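Local coordinates for protein nucleoside phosphorylase, putative (PDB 3BJE) that acts as a homodimeric uridine phosphorylase, cleaving uridine with phosphate to give uracil and ribose 1-phosphate, at residues G249-C253 with Q254-V258; C149-A153 with E154-P158; P268-V271 with E272-S276. One frame throughout, in Å; residues are numbered along the deposited sequence.

Contact 1. Residues G249-C253 with Q254-V258; sequences GFYGC and QGRRV. With URA (uracil), chain D.
The guanidinium of Arg256 lies flat on one face of the Phe250 ring, planes 8° apart, with NH1 displaced toward the rim. Arg256 CZ stands 4.1 Å from the centroid of the Phe250 ring, which makes this an off-centre cation-pi stack. At the edge of the guanidinium, close to its plane, sits O4 of the uracil, which takes a hydrogen bond from Arg256 NH2 at 2.9 Å. The Tyr251 ring receives Phe250 CD2 over the centre of one face, while its OH is hydrogen-bonded to Glu106 of the second subunit.

NH1 of Arg256 also donates to Phe250 O (2.9 Å), meeting that oxygen nearly along the C=O axis, and more loosely to Gln254 OE1. These bonds fix the rotation of the guanidinium. The loop follows strand 239-246 and supplies the base-recognition element of a uridine phosphorylase pocket. The Gln254 chain runs extended beyond CG (chi2 -174°), which carries the carboxamide out to the base. Uracil N3 donates to Gln254 OE1 at 2.8 Å, almost straight at 173°. Gln254 NE2 donates to uracil O2 at 3.0 Å. Gln254 NE2 uses its other N-H on a lone pair of Gly249 O at 2.9 Å, which orients the carboxamide. Behind the pocket, the backbone turns on Tyr251 O, which accepts from Gln254 N (2.8 Å) and Arg256 N (2.9 Å) on opposite faces of its carbonyl plane.

Contact 2. Residues C149-A153 with E154-P158; sequences CGSPA and ESVPP. With URA (uracil), chain D.
Ala153 CB and Val156 CG2 meet at 3.4 Å, closer than usual for two methyl carbons, across the turn that leaves strand 142-151. Val156 has CG1 anti to its backbone N (chi1 176°), which places CG2 on the alanine methyl and leaves CB 3.5 Å from Ser151 OG. Val156 CG1 and CG2 are each 3.8 Å from Ser151 OG, so both methyls border the hydroxyl.

In Ser151 the hydroxyl is likewise swung anti to the main-chain nitrogen, and there it accepts from Ala153 N at 3.1 Å with an N-H...O angle of 157°. Acceptance from the backbone two residues on defines an ST turn, and it marks the place where the strand gives way to the loop. The same OG is hydrogen-bonded to Thr289 O. One step later the chain folds again: Val156 N donates to Ala153 O at 3.2 Å, from well above the carbonyl plane.

Upstream, Cys149 and Gly150 run past the uracil, with Gly150 N 3.3 Å from uracil C4. Cys149 C lies 3.3 Å from uracil C5, so the strand meets the base through its main chain. Lys318 NZ hydrogen-bonds Val156 O and pins the later part of the turn. Chemically, the buried Ser151 OG has both Ala153 N and Thr289 O as polar partners, which lets it sit against the valine methyls with its hydrogen-bonding needs met.

Contact 3. Residues P268-V271 with E272-S276; sequences PNMV and EELGS
Met270 and Leu274 lie side by side and point the same way, one helical turn apart, with Met270 CG 3.7 Å from Leu274 CD1. Met270 starts with CG anti to its backbone N (chi1 -174°) and stays extended to the sulfur before bending at chi3. Leu274 instead sets CG beside its own nitrogen, and this brings CG within 3.3 Å of Met270 O as well. Met270 also packs on Tyr176 of the second subunit, which places this flank of the helix near the dimer interface.

The polar pair is Asn269 with Glu273, linked by two bridging waters, one from the backbone N of Asn269 and one from its ND2. Glu273 CG lies 3.2 Å from Asn269 O, and the chain delivers OE2 to both waters. One water accepts from Asn269 N and donates to Glu273 OE2 at 2.8 Å; the other accepts from Asn269 ND2 and donates to Glu273 OE2 at 2.6 Å. The remaining oxygen, OE1, is held by Gly200 N, while Asn269 OD1 takes a hydrogen bond from Arg257.

Under these side chains run the i to i+4 bonds of an alpha helix, among them Glu273 N to Asn269 O and Leu274 N to Met270 O, both at 2.9 Å. Asn269 holds the N-cap position, but its side chain makes no capping bond. With two waters on OE2 and Gly200 N on OE1, both carboxylate oxygens of Glu273 have partners; the negative charge in the first turn would probably interact favourably with the helix dipole.

Overall arrangement
From the N terminus, contact 2 comes first, turning the chain as it leaves strand 142-151 on the way to strand 161-169. Contact 1 follows in the loop after strand 239-246, and contact 3 opens helix 270-276 at the end of that same loop. The three are in series, neither nested nor crossing. Contacts 1 and 2 have centres about 17 Å apart and do not touch, yet both border the uracil. Contact 3 touches each: Met270 CE packs 3.3 Å from Cys253 O, Met270 SD lies 3.7 Å from Gln254 CA, and Pro152 packs on Val271 O. The helix start thus joins the pocket loop to the strand exit.

Contact 1. Residues G249-C253 with Q254-V258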
# COMPACT_ATOMS: atom_id res chain seq x y z
N GLY A 249 7.02 1.35 -2.54
CA GLY A 249 7.66 0.28 -1.76
C GLY A 249 8.70 0.90 -0.85
O GLY A 249 8.82 2.11 -0.77
N PHE A 250 9.43 0.04 -0.16
CA PHE A 250 10.43 0.46 0.82
C PHE A 250 11.88 0.15 0.42
O PHE A 250 12.80 0.84 0.84
CB PHE A 250 10.14 -0.24 2.14
CG PHE A 250 10.98 0.24 3.29
CD1 PHE A 250 10.57 1.34 4.03
CD2 PHE A 250 12.14 -0.39 3.64
CE1 PHE A 250 11.31 1.80 5.10
CE2 PHE A 250 12.88 0.04 4.73
CZ PHE A 250 12.47 1.14 5.45
N TYR A 251 12.10 -0.94 -0.30
CA TYR A 251 13.43 -1.48 -0.51
C TYR A 251 13.90 -1.05 -1.87
O TYR A 251 14.28 0.10 -2.02
CB TYR A 251 13.44 -3.00 -0.26
CG TYR A 251 13.32 -3.32 1.22
CD1 TYR A 251 14.41 -3.14 2.07
CD2 TYR A 251 12.11 -3.72 1.78
CE1 TYR A 251 14.30 -3.38 3.45
CE2 TYR A 251 12.00 -3.98 3.16
CZ TYR A 251 13.10 -3.81 3.99
OH TYR A 251 13.05 -4.02 5.36
N GLY A 252 13.88 -1.93 -2.87
CA GLY A 252 14.27 -1.53 -4.23
C GLY A 252 13.53 -0.30 -4.74
O GLY A 252 14.08 0.53 -5.45
N CYS A 253 12.27 -0.17 -4.33
CA CYS A 253 11.47 1.03 -4.66
C CYS A 253 11.99 2.33 -4.12
O CYS A 253 11.56 3.39 -4.58
CB CYS A 253 10.06 0.82 -4.18
SG CYS A 253 9.17 -0.48 -5.09
N GLN A 254 12.86 2.27 -3.11
CA GLN A 254 13.59 3.42 -2.56
C GLN A 254 15.11 3.31 -2.81
O GLN A 254 15.87 3.98 -2.17
CB GLN A 254 13.26 3.63 -1.08
CG GLN A 254 11.78 3.85 -0.81
CD GLN A 254 11.44 4.20 0.63
OE1 GLN A 254 12.30 4.72 1.38
NE2 GLN A 254 10.18 3.97 1.01
N GLY A 255 15.53 2.46 -3.75
CA GLY A 255 16.95 2.33 -4.05
C GLY A 255 17.77 1.54 -3.03
O GLY A 255 18.99 1.61 -3.04
N ARG A 256 17.11 0.77 -2.15
CA ARG A 256 17.81 -0.16 -1.27
C ARG A 256 18.20 -1.42 -2.04
O ARG A 256 17.41 -1.94 -2.83
CB ARG A 256 16.97 -0.53 -0.04
CG ARG A 256 16.76 0.61 0.95
CD ARG A 256 15.96 0.19 2.16
NE ARG A 256 16.11 1.17 3.22
CZ ARG A 256 15.37 2.27 3.38
NH1 ARG A 256 14.36 2.55 2.58
NH2 ARG A 256 15.64 3.11 4.37
N ARG A 257 19.42 -1.89 -1.81
CA ARG A 257 19.99 -3.05 -2.50
C ARG A 257 19.90 -4.28 -1.58
O ARG A 257 20.58 -4.34 -0.55
CB ARG A 257 21.45 -2.76 -2.86
CG ARG A 257 21.62 -1.74 -3.98
CD ARG A 257 23.11 -1.43 -4.18
NE ARG A 257 23.39 -0.36 -5.15
CZ ARG A 257 23.99 -0.53 -6.34
NH1 ARG A 257 24.35 -1.74 -6.77
NH2 ARG A 257 24.23 0.53 -7.11
N VAL A 258 19.04 -5.22 -1.94
CA VAL A 258 18.75 -6.38 -1.10
C VAL A 258 18.96 -7.69 -1.84
O VAL A 258 18.17 -8.07 -2.74
CB VAL A 258 17.31 -6.35 -0.56
CG1 VAL A 258 17.03 -7.58 0.33
CG2 VAL A 258 17.05 -5.04 0.20
N1 URA D . 10.10 5.37 5.85
C2 URA D . 10.35 5.20 4.53
O2 URA D . 9.41 5.04 3.69
N3 URA D . 11.60 5.17 4.10
C4 URA D . 12.64 5.31 4.94
O4 URA D . 13.79 5.28 4.47
C5 URA D . 12.40 5.46 6.29
C6 URA D . 11.09 5.49 6.73

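Contact 2. Residues C149-A153 with E154-P158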
# COMPACT_ATOMS: atom_id res chain seq x y z
N CYS A 149 10.37 8.98 7.85
CA CYS A 149 10.89 8.98 6.49
C CYS A 149 12.38 8.76 6.44
O CYS A 149 13.07 8.73 7.48
CB CYS A 149 10.56 10.32 5.83
SG CYS A 149 11.47 11.72 6.60
N GLY A 150 12.90 8.58 5.22
CA GLY A 150 14.33 8.65 4.97
C GLY A 150 14.70 10.00 4.39
O GLY A 150 13.82 10.72 3.90
N SER A 151 15.98 10.37 4.50
CA SER A 151 16.47 11.57 3.81
C SER A 151 17.72 11.25 3.00
O SER A 151 18.67 10.67 3.52
CB SER A 151 16.80 12.70 4.78
OG SER A 151 17.36 13.81 4.09
N PRO A 152 17.72 11.65 1.72
CA PRO A 152 18.89 11.57 0.85
C PRO A 152 19.78 12.81 0.90
O PRO A 152 20.79 12.86 0.19
CB PRO A 152 18.24 11.49 -0.54
CG PRO A 152 17.08 12.36 -0.41
CD PRO A 152 16.54 12.14 0.97
N ALA A 153 19.41 13.79 1.72
CA ALA A 153 20.11 15.07 1.81
C ALA A 153 21.18 15.04 2.89
O ALA A 153 20.88 14.77 4.05
CB ALA A 153 19.13 16.17 2.12
N GLU A 154 22.42 15.35 2.53
CA GLU A 154 23.51 15.31 3.51
C GLU A 154 23.26 16.30 4.64
O GLU A 154 23.53 16.00 5.79
CB GLU A 154 24.88 15.55 2.85
CG GLU A 154 26.04 15.87 3.82
CD GLU A 154 26.14 14.95 5.04
OE1 GLU A 154 25.48 13.88 5.08
OE2 GLU A 154 26.90 15.31 5.98
N SER A 155 22.73 17.47 4.31
CA SER A 155 22.53 18.52 5.30
C SER A 155 21.47 18.17 6.36
O SER A 155 21.55 18.63 7.49
CB SER A 155 22.14 19.83 4.59
OG SER A 155 20.92 19.69 3.90
N VAL A 156 20.49 17.34 6.00
CA VAL A 156 19.35 17.11 6.88
C VAL A 156 19.71 16.22 8.07
O VAL A 156 20.07 15.06 7.89
CB VAL A 156 18.17 16.51 6.09
CG1 VAL A 156 17.01 16.17 7.02
CG2 VAL A 156 17.71 17.47 4.98
N PRO A 157 19.61 16.75 9.31
CA PRO A 157 20.01 15.95 10.48
C PRO A 157 19.09 14.76 10.79
O PRO A 157 17.91 14.80 10.48
CB PRO A 157 19.93 16.95 11.64
CG PRO A 157 19.74 18.30 11.03
CD PRO A 157 19.13 18.09 9.70
N PRO A 158 19.64 13.72 11.45
CA PRO A 158 18.84 12.62 12.00
C PRO A 158 17.74 13.17 12.91
O PRO A 158 18.00 14.06 13.72
CB PRO A 158 19.85 11.82 12.82
CG PRO A 158 21.16 12.14 12.24
CD PRO A 158 21.07 13.55 11.75
N1 URA D . 10.10 5.37 5.85
C2 URA D . 10.35 5.20 4.53
O2 URA D . 9.41 5.04 3.69
N3 URA D . 11.60 5.17 4.10
C4 URA D . 12.64 5.31 4.94
O4 URA D . 13.79 5.28 4.47
C5 URA D . 12.40 5.46 6.29
C6 URA D . 11.09 5.49 6.73

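Contact 3. Residues P268-V271 with E272-S276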
# COMPACT_ATOMS: atom_id res chain seq x y z
N PRO A 268 18.91 1.76 -8.91
CA PRO A 268 19.71 1.35 -7.75
C PRO A 268 20.38 2.49 -7.00
O PRO A 268 20.67 2.33 -5.81
CB PRO A 268 20.77 0.42 -8.37
CG PRO A 268 20.87 0.88 -9.78
CD PRO A 268 19.47 1.25 -10.17
N ASN A 269 20.66 3.59 -7.69
CA ASN A 269 21.31 4.74 -7.08
C ASN A 269 20.35 5.87 -6.79
O ASN A 269 20.76 7.04 -6.72
CB ASN A 269 22.46 5.20 -7.99
CG ASN A 269 23.46 4.09 -8.24
OD1 ASN A 269 23.87 3.39 -7.30
ND2 ASN A 269 23.87 3.93 -9.50
N MET A 270 19.09 5.53 -6.55
CA MET A 270 18.04 6.52 -6.28
C MET A 270 18.43 7.57 -5.25
O MET A 270 18.19 8.76 -5.44
CB MET A 270 16.74 5.84 -5.85
CG MET A 270 15.58 6.83 -5.71
SD MET A 270 14.06 6.05 -5.15
CE MET A 270 13.52 5.16 -6.61
N VAL A 271 19.02 7.14 -4.13
CA VAL A 271 19.29 8.09 -3.06
C VAL A 271 20.30 9.17 -3.49
O VAL A 271 20.04 10.35 -3.34
CB VAL A 271 19.79 7.35 -1.80
CG1 VAL A 271 20.56 8.28 -0.88
CG2 VAL A 271 18.61 6.77 -1.07
N GLU A 272 21.43 8.75 -4.02
CA GLU A 272 22.46 9.68 -4.48
C GLU A 272 21.97 10.54 -5.62
O GLU A 272 22.27 11.74 -5.66
CB GLU A 272 23.73 8.93 -4.88
CG GLU A 272 24.59 8.48 -3.71
CD GLU A 272 25.99 8.03 -4.14
OE1 GLU A 272 26.12 6.90 -4.64
OE2 GLU A 272 26.97 8.79 -3.94
N GLU A 273 21.19 9.95 -6.53
CA GLU A 273 20.62 10.72 -7.64
C GLU A 273 19.69 11.82 -7.12
O GLU A 273 19.87 13.02 -7.43
CB GLU A 273 19.90 9.82 -8.63
CG GLU A 273 20.80 8.86 -9.35
CD GLU A 273 20.05 7.95 -10.32
OE1 GLU A 273 18.84 8.11 -10.43
OE2 GLU A 273 20.69 7.09 -10.98
N LEU A 274 18.70 11.43 -6.32
CA LEU A 274 17.77 12.42 -5.76
C LEU A 274 18.49 13.47 -4.93
O LEU A 274 18.13 14.64 -4.95
CB LEU A 274 16.71 11.76 -4.89
CG LEU A 274 15.68 10.95 -5.66
CD1 LEU A 274 14.74 10.23 -4.68
CD2 LEU A 274 14.87 11.80 -6.63
N GLY A 275 19.49 13.04 -4.16
CA GLY A 275 20.27 13.94 -3.33
C GLY A 275 21.07 14.97 -4.09
O GLY A 275 21.48 16.00 -3.50
N SER A 276 21.34 14.72 -5.38
CA SER A 276 22.19 15.62 -6.19
C SER A 276 21.38 16.78 -6.78
O SER A 276 21.96 17.75 -7.28
CB SER A 276 22.85 14.85 -7.33
OG SER A 276 21.92 14.49 -8.33
O HOH W 1 20.09 4.41 -10.37
O HOH W 2 23.08 6.00 -11.32